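Local coordinates for protein aeromonas extracellular serine protease (Aeromonas sobria, PDB 3WQB) that cleaves peptide bonds that follow paired basic residues, one of them lysine, as a calcium-binding, kexin-like secreted serine protease and probable virulence factor, at residues V436-Q441 with I466-T471; A474-V479 with S589-G594. The protein carries 1 engineered substitution. All blocks are in the same frame, centred on the assembly; numbering follows the deposited sequence.

Interaction 1: residues V436-Q441 with I466-T471; sequences VQLPWQ and IATPLT
Val436 and Leu438 face Leu470, Thr468 and Ile466 across a gap too wide for backbone pairing: the nearest CA atoms, those of Val436 and Leu470, lie 8.2 Å apart. The two chains run in opposite directions, so that Leu438 comes level with Thr468 and Gln441 with Ile466, and the contact between them is made chiefly by side chains. Leu438 is the central residue. Its CG meets CD2 of Leu470 at 3.9 Å as the two leucines meet tip to tip, and its two methyls divide the remaining partners. CD1 lies against Ile466 CG2 at 3.8 Å, whereas the Leu438 and Thr468 side chains pass in opposite senses, with CD2 touching OG1 at 3.9 Å as well as CB and CG2. CG of Leu470 stands anti to its backbone N (chi1 -153°), which turns the branch point toward 436-441; its CD1 methyl packs on CB of Val436 at 3.9 Å. At the opposite end the tip of the Gln441 side chain packs against the CD1 methyl of Ile466. The contact belongs to the P-domain, the beta-rich C-terminal domain of kexin- and furin-like proteases, and joins the edges of two antiparallel sheets: Val436, Leu438 and Gln441 pair by backbone bonds with strand 583-595, while Ile466 bonds to Gly545 of strand 545-553 and Leu470 to the adjoining Ala543.

Interaction 2: residues A474-V479 with S589-G594; sequences AVQVMV and SLRVLG
Six backbone hydrogen bonds join residues 474-479 to 589-594 as neighbouring antiparallel strands of the P-domain beta-sheet. Ala474 with Leu593, Gln476 with Arg591 and Met478 with Ser589 are the hydrogen-bonded pairs, each linked in both directions; Arg591 N reaches Gln476 O at 2.8 Å with an N-H...O angle of 174°. Between them, Val475 with Val592 and Val477 with Leu590 form non-hydrogen-bonded pairs, where CA-H...O contacts add to the ladder, the shortest from Val477 CA to Ser589 O at 3.2 Å. On the face carrying Gln476 and Arg591 the two long side chains run alongside one another in the same direction, their amide and guanidinium planes 23° apart. A water bridges them, donating to Gln476 OE1 at 2.7 Å and accepting from Arg591 NH1 in the guanidinium plane at 2.8 Å. Both groups are held elsewhere too: Gln476 NE2 bonds to Ser251 O in the catalytic domain, and Arg591 NE to Leu438 O on strand 436-444. Trp440 packs against both side chains. Around this polar pair, Leu593 CD1 abuts Gln476 OE1 at 3.6 Å, and the terminal methyl of Met478 lies over Ser589 CB. The other face is aliphatic and turns toward Trp547 and Leu549 of the second sheet. There Leu590, with CG anti to its backbone N (chi1 177°), crosses Val477, its CD1 methyl 3.9 Å from Val477 CG2.

In the fold
Strand 583-595 ties the two contacts together: in interaction 2 it pairs with strand 471-482, and along its other edge it pairs with strand 436-444, which supplies half of interaction 1. The segments also touch directly, Val436 N lying 2.7 Å from Gly594 O in a probable hydrogen bond. Interaction 2 is the more deeply buried, a regular backbone ladder within one sheet, with an aliphatic face toward the domain interior and a mixed face, with a polar pair at its middle, toward the catalytic domain. Interaction 1 is only partly buried and bridges two sheets instead, relying on methyl packing between segments that are largely loop. Both lie in the P-domain, away from its calcium site.

Interaction 1: residues V436-Q441 with I466-T471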
ATOM      1  N   VAL A 436      -9.734  16.390 -12.672  1.00 12.70           N
ATOM      2  CA  VAL A 436     -10.024  15.976 -14.031  1.00 12.94           C
ATOM      3  C   VAL A 436      -9.278  14.671 -14.273  1.00 12.58           C
ATOM      4  O   VAL A 436      -8.062  14.576 -14.063  1.00 12.77           O
ATOM      5  CB  VAL A 436      -9.548  17.037 -15.050  1.00 12.99           C
ATOM      6  CG1 VAL A 436      -9.726  16.533 -16.478  1.00 13.95           C
ATOM      7  CG2 VAL A 436     -10.306  18.346 -14.849  1.00 13.87           C
ATOM      8  N   GLN A 437     -10.023  13.657 -14.691  1.00 12.42           N
ATOM      9  CA  GLN A 437      -9.448  12.376 -15.077  1.00 13.40           C
ATOM     10  C   GLN A 437      -9.574  12.265 -16.590  1.00 13.90           C
ATOM     11  O   GLN A 437     -10.673  12.025 -17.123  1.00 15.17           O
ATOM     12  CB  GLN A 437     -10.196  11.240 -14.383  1.00 13.73           C
ATOM     13  CG  GLN A 437     -10.160  11.341 -12.872  1.00 13.66           C
ATOM     14  CD  GLN A 437     -10.995  10.284 -12.206  1.00 14.50           C
ATOM     15  OE1 GLN A 437     -10.687   9.099 -12.300  1.00 17.09           O
ATOM     16  NE2 GLN A 437     -12.056  10.703 -11.527  1.00 15.94           N
ATOM     17  N   LEU A 438      -8.459  12.466 -17.288  1.00 14.22           N
ATOM     18  CA  LEU A 438      -8.498  12.437 -18.740  1.00 14.81           C
ATOM     19  C   LEU A 438      -8.833  11.031 -19.217  1.00 15.59           C
ATOM     20  O   LEU A 438      -8.480  10.052 -18.563  1.00 16.13           O
ATOM     21  CB  LEU A 438      -7.174  12.912 -19.354  1.00 14.99           C
ATOM     22  CG  LEU A 438      -6.790  14.380 -19.169  1.00 15.55           C
ATOM     23  CD1 LEU A 438      -5.487  14.675 -19.886  1.00 17.06           C
ATOM     24  CD2 LEU A 438      -7.884  15.316 -19.679  1.00 16.40           C
ATOM     25  N   PRO A 439      -9.530  10.921 -20.359  1.00 15.77           N
ATOM     26  CA  PRO A 439      -9.792   9.592 -20.895  1.00 16.00           C
ATOM     27  C   PRO A 439      -8.486   8.829 -21.129  1.00 15.83           C
ATOM     28  O   PRO A 439      -7.477   9.428 -21.513  1.00 16.29           O
ATOM     29  CB  PRO A 439     -10.482   9.884 -22.233  1.00 16.32           C
ATOM     30  CG  PRO A 439     -11.068  11.243 -22.071  1.00 16.84           C
ATOM     31  CD  PRO A 439     -10.119  11.989 -21.187  1.00 15.99           C
ATOM     32  N   TRP A 440      -8.513   7.526 -20.870  1.00 15.45           N
ATOM     33  CA  TRP A 440      -7.396   6.652 -21.218  1.00 15.19           C
ATOM     34  C   TRP A 440      -7.092   6.813 -22.706  1.00 15.30           C
ATOM     35  O   TRP A 440      -8.015   6.873 -23.537  1.00 16.11           O
ATOM     36  CB  TRP A 440      -7.749   5.192 -20.943  1.00 15.18           C
ATOM     37  CG  TRP A 440      -7.717   4.767 -19.508  1.00 15.46           C
ATOM     38  CD1 TRP A 440      -8.786   4.621 -18.676  1.00 17.14           C
ATOM     39  CD2 TRP A 440      -6.559   4.394 -18.743  1.00 15.14           C
ATOM     40  NE1 TRP A 440      -8.372   4.199 -17.439  1.00 17.61           N
ATOM     41  CE2 TRP A 440      -7.009   4.041 -17.454  1.00 15.99           C
ATOM     42  CE3 TRP A 440      -5.187   4.340 -19.020  1.00 14.86           C
ATOM     43  CZ2 TRP A 440      -6.134   3.639 -16.437  1.00 16.31           C
ATOM     44  CZ3 TRP A 440      -4.318   3.927 -18.016  1.00 15.55           C
ATOM     45  CH2 TRP A 440      -4.795   3.583 -16.741  1.00 15.29           C
ATOM     46  N   GLN A 441      -5.807   6.932 -23.024  1.00 14.89           N
ATOM     47  CA  GLN A 441      -5.334   6.921 -24.397  1.00 14.82           C
ATOM     48  C   GLN A 441      -4.547   5.644 -24.599  1.00 14.64           C
ATOM     49  O   GLN A 441      -3.517   5.433 -23.943  1.00 14.73           O
ATOM     50  CB  GLN A 441      -4.447   8.130 -24.694  1.00 15.52           C
ATOM     51  CG  GLN A 441      -5.215   9.411 -24.771  1.00 17.27           C
ATOM     52  CD  GLN A 441      -4.440  10.565 -25.379  1.00 17.86           C
ATOM     53  OE1 GLN A 441      -3.324  10.419 -25.917  1.00 19.59           O
ATOM     54  NE2 GLN A 441      -5.037  11.732 -25.303  1.00 18.96           N
ATOM     55  N   ILE A 466      -0.674  14.149 -25.328  1.00 12.52           N
ATOM     56  CA  ILE A 466      -1.820  14.634 -24.564  1.00 13.56           C
ATOM     57  C   ILE A 466      -2.086  16.075 -25.001  1.00 14.21           C
ATOM     58  O   ILE A 466      -1.217  16.944 -24.863  1.00 14.44           O
ATOM     59  CB  ILE A 466      -1.554  14.546 -23.029  1.00 13.24           C
ATOM     60  CG1 ILE A 466      -1.401  13.081 -22.570  1.00 14.49           C
ATOM     61  CG2 ILE A 466      -2.624  15.310 -22.234  1.00 13.61           C
ATOM     62  CD1 ILE A 466      -2.667  12.239 -22.610  1.00 15.79           C
ATOM     63  N   ALA A 467      -3.278  16.328 -25.539  1.00 15.55           N
ATOM     64  CA  ALA A 467      -3.593  17.642 -26.105  1.00 17.46           C
ATOM     65  C   ALA A 467      -4.065  18.646 -25.066  1.00 18.92           C
ATOM     66  O   ALA A 467      -3.834  19.850 -25.212  1.00 19.86           O
ATOM     67  CB  ALA A 467      -4.640  17.505 -27.204  1.00 17.28           C
ATOM     68  N   THR A 468      -4.720  18.135 -24.024  1.00 20.21           N
ATOM     69  CA  THR A 468      -5.418  18.958 -23.037  1.00 21.47           C
ATOM     70  C   THR A 468      -4.418  19.677 -22.148  1.00 21.72           C
ATOM     71  O   THR A 468      -3.503  19.042 -21.599  1.00 21.93           O
ATOM     72  CB  THR A 468      -6.372  18.105 -22.148  1.00 21.69           C
ATOM     73  OG1 THR A 468      -7.210  17.299 -22.983  1.00 22.62           O
ATOM     74  CG2 THR A 468      -7.260  18.986 -21.272  1.00 22.40           C
ATOM     75  N   PRO A 469      -4.585  21.004 -22.000  1.00 21.94           N
ATOM     76  CA  PRO A 469      -3.819  21.660 -20.962  1.00 21.54           C
ATOM     77  C   PRO A 469      -4.359  21.177 -19.625  1.00 20.85           C
ATOM     78  O   PRO A 469      -5.566  21.256 -19.361  1.00 22.29           O
ATOM     79  CB  PRO A 469      -4.109  23.153 -21.186  1.00 21.40           C
ATOM     80  CG  PRO A 469      -5.418  23.195 -21.876  1.00 22.40           C
ATOM     81  CD  PRO A 469      -5.490  21.937 -22.703  1.00 21.94           C
ATOM     82  N   LEU A 470      -3.473  20.600 -18.829  1.00 18.99           N
ATOM     83  CA  LEU A 470      -3.818  20.167 -17.482  1.00 16.91           C
ATOM     84  C   LEU A 470      -2.574  20.201 -16.626  1.00 15.83           C
ATOM     85  O   LEU A 470      -1.485  19.887 -17.107  1.00 16.15           O
ATOM     86  CB  LEU A 470      -4.382  18.743 -17.502  1.00 17.47           C
ATOM     87  CG  LEU A 470      -5.341  18.362 -16.375  1.00 16.89           C
ATOM     88  CD1 LEU A 470      -6.664  19.110 -16.536  1.00 16.82           C
ATOM     89  CD2 LEU A 470      -5.591  16.856 -16.335  1.00 17.28           C
ATOM     90  N   THR A 471      -2.737  20.567 -15.359  1.00 13.80           N
ATOM     91  CA  THR A 471      -1.678  20.433 -14.371  1.00 12.90           C
ATOM     92  C   THR A 471      -1.784  19.027 -13.809  1.00 12.00           C
ATOM     93  O   THR A 471      -2.838  18.619 -13.329  1.00 12.25           O
ATOM     94  CB  THR A 471      -1.830  21.476 -13.268  1.00 12.96           C
ATOM     95  OG1 THR A 471      -1.708  22.777 -13.857  1.00 14.97           O
ATOM     96  CG2 THR A 471      -0.769  21.284 -12.176  1.00 13.84           C
TER

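Interaction 2: residues A474-V479 with S589-G594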
ATOM      1  N   ALA A 474      -1.212  12.964 -10.867  1.00 10.90           N
ATOM      2  CA  ALA A 474      -0.629  11.639 -11.013  1.00 10.80           C
ATOM      3  C   ALA A 474      -0.869  11.146 -12.421  1.00 10.77           C
ATOM      4  O   ALA A 474      -1.758  11.648 -13.127  1.00 11.06           O
ATOM      5  CB  ALA A 474      -1.225  10.666  -9.993  1.00 11.52           C
ATOM      6  N   VAL A 475      -0.051  10.187 -12.838  1.00 10.29           N
ATOM      7  CA  VAL A 475      -0.287   9.478 -14.091  1.00 11.12           C
ATOM      8  C   VAL A 475      -0.384   7.982 -13.841  1.00 10.97           C
ATOM      9  O   VAL A 475       0.387   7.416 -13.048  1.00 10.83           O
ATOM     10  CB  VAL A 475       0.785   9.777 -15.195  1.00 12.06           C
ATOM     11  CG1 VAL A 475       0.770  11.245 -15.581  1.00 13.35           C
ATOM     12  CG2 VAL A 475       2.171   9.369 -14.759  1.00 13.52           C
ATOM     13  N   GLN A 476      -1.333   7.349 -14.523  1.00 11.06           N
ATOM     14  CA  GLN A 476      -1.450   5.904 -14.546  1.00 11.19           C
ATOM     15  C   GLN A 476      -1.102   5.408 -15.929  1.00 11.60           C
ATOM     16  O   GLN A 476      -1.415   6.058 -16.938  1.00 12.01           O
ATOM     17  CB  GLN A 476      -2.864   5.457 -14.200  1.00 11.63           C
ATOM     18  CG  GLN A 476      -3.284   5.772 -12.775  1.00 11.14           C
ATOM     19  CD  GLN A 476      -4.760   5.557 -12.560  1.00 12.55           C
ATOM     20  OE1 GLN A 476      -5.577   6.016 -13.359  1.00 13.14           O
ATOM     21  NE2 GLN A 476      -5.117   4.879 -11.471  1.00 12.68           N
ATOM     22  N   VAL A 477      -0.447   4.256 -15.959  1.00 12.02           N
ATOM     23  CA  VAL A 477      -0.087   3.582 -17.197  1.00 13.21           C
ATOM     24  C   VAL A 477      -0.509   2.122 -17.084  1.00 13.12           C
ATOM     25  O   VAL A 477      -0.335   1.496 -16.030  1.00 14.85           O
ATOM     26  CB  VAL A 477       1.445   3.696 -17.461  1.00 13.99           C
ATOM     27  CG1 VAL A 477       1.935   2.726 -18.504  1.00 16.05           C
ATOM     28  CG2 VAL A 477       1.815   5.104 -17.877  1.00 14.03           C
ATOM     29  N   MET A 478      -1.082   1.580 -18.155  1.00 12.62           N
ATOM     30  CA  MET A 478      -1.251   0.130 -18.265  1.00 13.23           C
ATOM     31  C   MET A 478      -0.332  -0.351 -19.365  1.00 12.84           C
ATOM     32  O   MET A 478      -0.181   0.333 -20.377  1.00 13.06           O
ATOM     33  CB  MET A 478      -2.697  -0.245 -18.576  1.00 13.62           C
ATOM     34  CG  MET A 478      -3.627  -0.002 -17.405  1.00 15.19           C
ATOM     35  SD  MET A 478      -5.296  -0.568 -17.748  1.00 19.35           S
ATOM     36  CE  MET A 478      -5.805   0.525 -19.076  1.00 19.78           C
ATOM     37  N   VAL A 479       0.309  -1.498 -19.150  1.00 12.18           N
ATOM     38  CA  VAL A 479       1.246  -2.063 -20.139  1.00 12.28           C
ATOM     39  C   VAL A 479       0.895  -3.511 -20.456  1.00 12.02           C
ATOM     40  O   VAL A 479       0.568  -4.301 -19.557  1.00 12.12           O
ATOM     41  CB  VAL A 479       2.735  -1.968 -19.677  1.00 12.40           C
ATOM     42  CG1 VAL A 479       3.671  -2.585 -20.727  1.00 13.79           C
ATOM     43  CG2 VAL A 479       3.132  -0.530 -19.432  1.00 14.02           C
ATOM     44  N   SER A 589      -1.347   2.141 -22.277  1.00 12.60           N
ATOM     45  CA  SER A 589      -2.354   3.177 -22.152  1.00 12.57           C
ATOM     46  C   SER A 589      -1.916   4.177 -21.096  1.00 12.39           C
ATOM     47  O   SER A 589      -1.265   3.812 -20.119  1.00 12.57           O
ATOM     48  CB  SER A 589      -3.710   2.578 -21.779  1.00 13.35           C
ATOM     49  OG  SER A 589      -4.165   1.692 -22.779  1.00 14.74           O
ATOM     50  N   LEU A 590      -2.290   5.433 -21.306  1.00 12.09           N
ATOM     51  CA  LEU A 590      -1.925   6.527 -20.416  1.00 11.44           C
ATOM     52  C   LEU A 590      -3.160   7.255 -19.920  1.00 11.92           C
ATOM     53  O   LEU A 590      -4.027   7.628 -20.717  1.00 11.84           O
ATOM     54  CB  LEU A 590      -1.004   7.522 -21.149  1.00 11.80           C
ATOM     55  CG  LEU A 590      -0.576   8.782 -20.398  1.00 11.87           C
ATOM     56  CD1 LEU A 590       0.270   8.446 -19.165  1.00 13.30           C
ATOM     57  CD2 LEU A 590       0.189   9.709 -21.324  1.00 14.59           C
ATOM     58  N   ARG A 591      -3.226   7.450 -18.606  1.00 12.12           N
ATOM     59  CA  ARG A 591      -4.254   8.284 -18.011  1.00 12.43           C
ATOM     60  C   ARG A 591      -3.621   9.376 -17.172  1.00 11.92           C
ATOM     61  O   ARG A 591      -2.864   9.104 -16.233  1.00 11.99           O
ATOM     62  CB  ARG A 591      -5.244   7.477 -17.166  1.00 12.95           C
ATOM     63  CG  ARG A 591      -6.393   8.341 -16.687  1.00 15.97           C
ATOM     64  CD  ARG A 591      -7.504   7.527 -16.109  1.00 18.69           C
ATOM     65  NE  ARG A 591      -8.780   8.109 -16.497  1.00 20.56           N
ATOM     66  CZ  ARG A 591      -9.966   7.634 -16.143  1.00 22.11           C
ATOM     67  NH1 ARG A 591     -10.051   6.560 -15.370  1.00 21.49           N
ATOM     68  NH2 ARG A 591     -11.070   8.245 -16.567  1.00 24.00           N
ATOM     69  N   VAL A 592      -3.922  10.621 -17.520  1.00 12.14           N
ATOM     70  CA  VAL A 592      -3.474  11.753 -16.721  1.00 12.57           C
ATOM     71  C   VAL A 592      -4.591  12.191 -15.757  1.00 12.25           C
ATOM     72  O   VAL A 592      -5.731  12.412 -16.174  1.00 12.45           O
ATOM     73  CB  VAL A 592      -3.033  12.924 -17.620  1.00 12.85           C
ATOM     74  CG1 VAL A 592      -2.524  14.072 -16.777  1.00 14.07           C
ATOM     75  CG2 VAL A 592      -1.936  12.484 -18.581  1.00 14.44           C
ATOM     76  N   LEU A 593      -4.251  12.294 -14.470  1.00 11.95           N
ATOM     77  CA  LEU A 593      -5.159  12.793 -13.435  1.00 11.90           C
ATOM     78  C   LEU A 593      -4.613  14.128 -12.948  1.00 12.11           C
ATOM     79  O   LEU A 593      -3.448  14.224 -12.571  1.00 12.63           O
ATOM     80  CB  LEU A 593      -5.234  11.796 -12.272  1.00 12.88           C
ATOM     81  CG  LEU A 593      -5.738  10.397 -12.618  1.00 14.61           C
ATOM     82  CD1 LEU A 593      -4.600   9.472 -12.983  1.00 17.65           C
ATOM     83  CD2 LEU A 593      -6.499   9.854 -11.421  1.00 17.17           C
ATOM     84  N   GLY A 594      -5.431  15.171 -12.992  1.00 11.59           N
ATOM     85  CA  GLY A 594      -4.945  16.470 -12.583  1.00 12.22           C
ATOM     86  C   GLY A 594      -6.063  17.475 -12.501  1.00 11.99           C
ATOM     87  O   GLY A 594      -7.194  17.137 -12.171  1.00 13.10           O
TER
HETATM   88  O   HOH W   1      -8.178   5.259 -13.712  1.00 18.43           O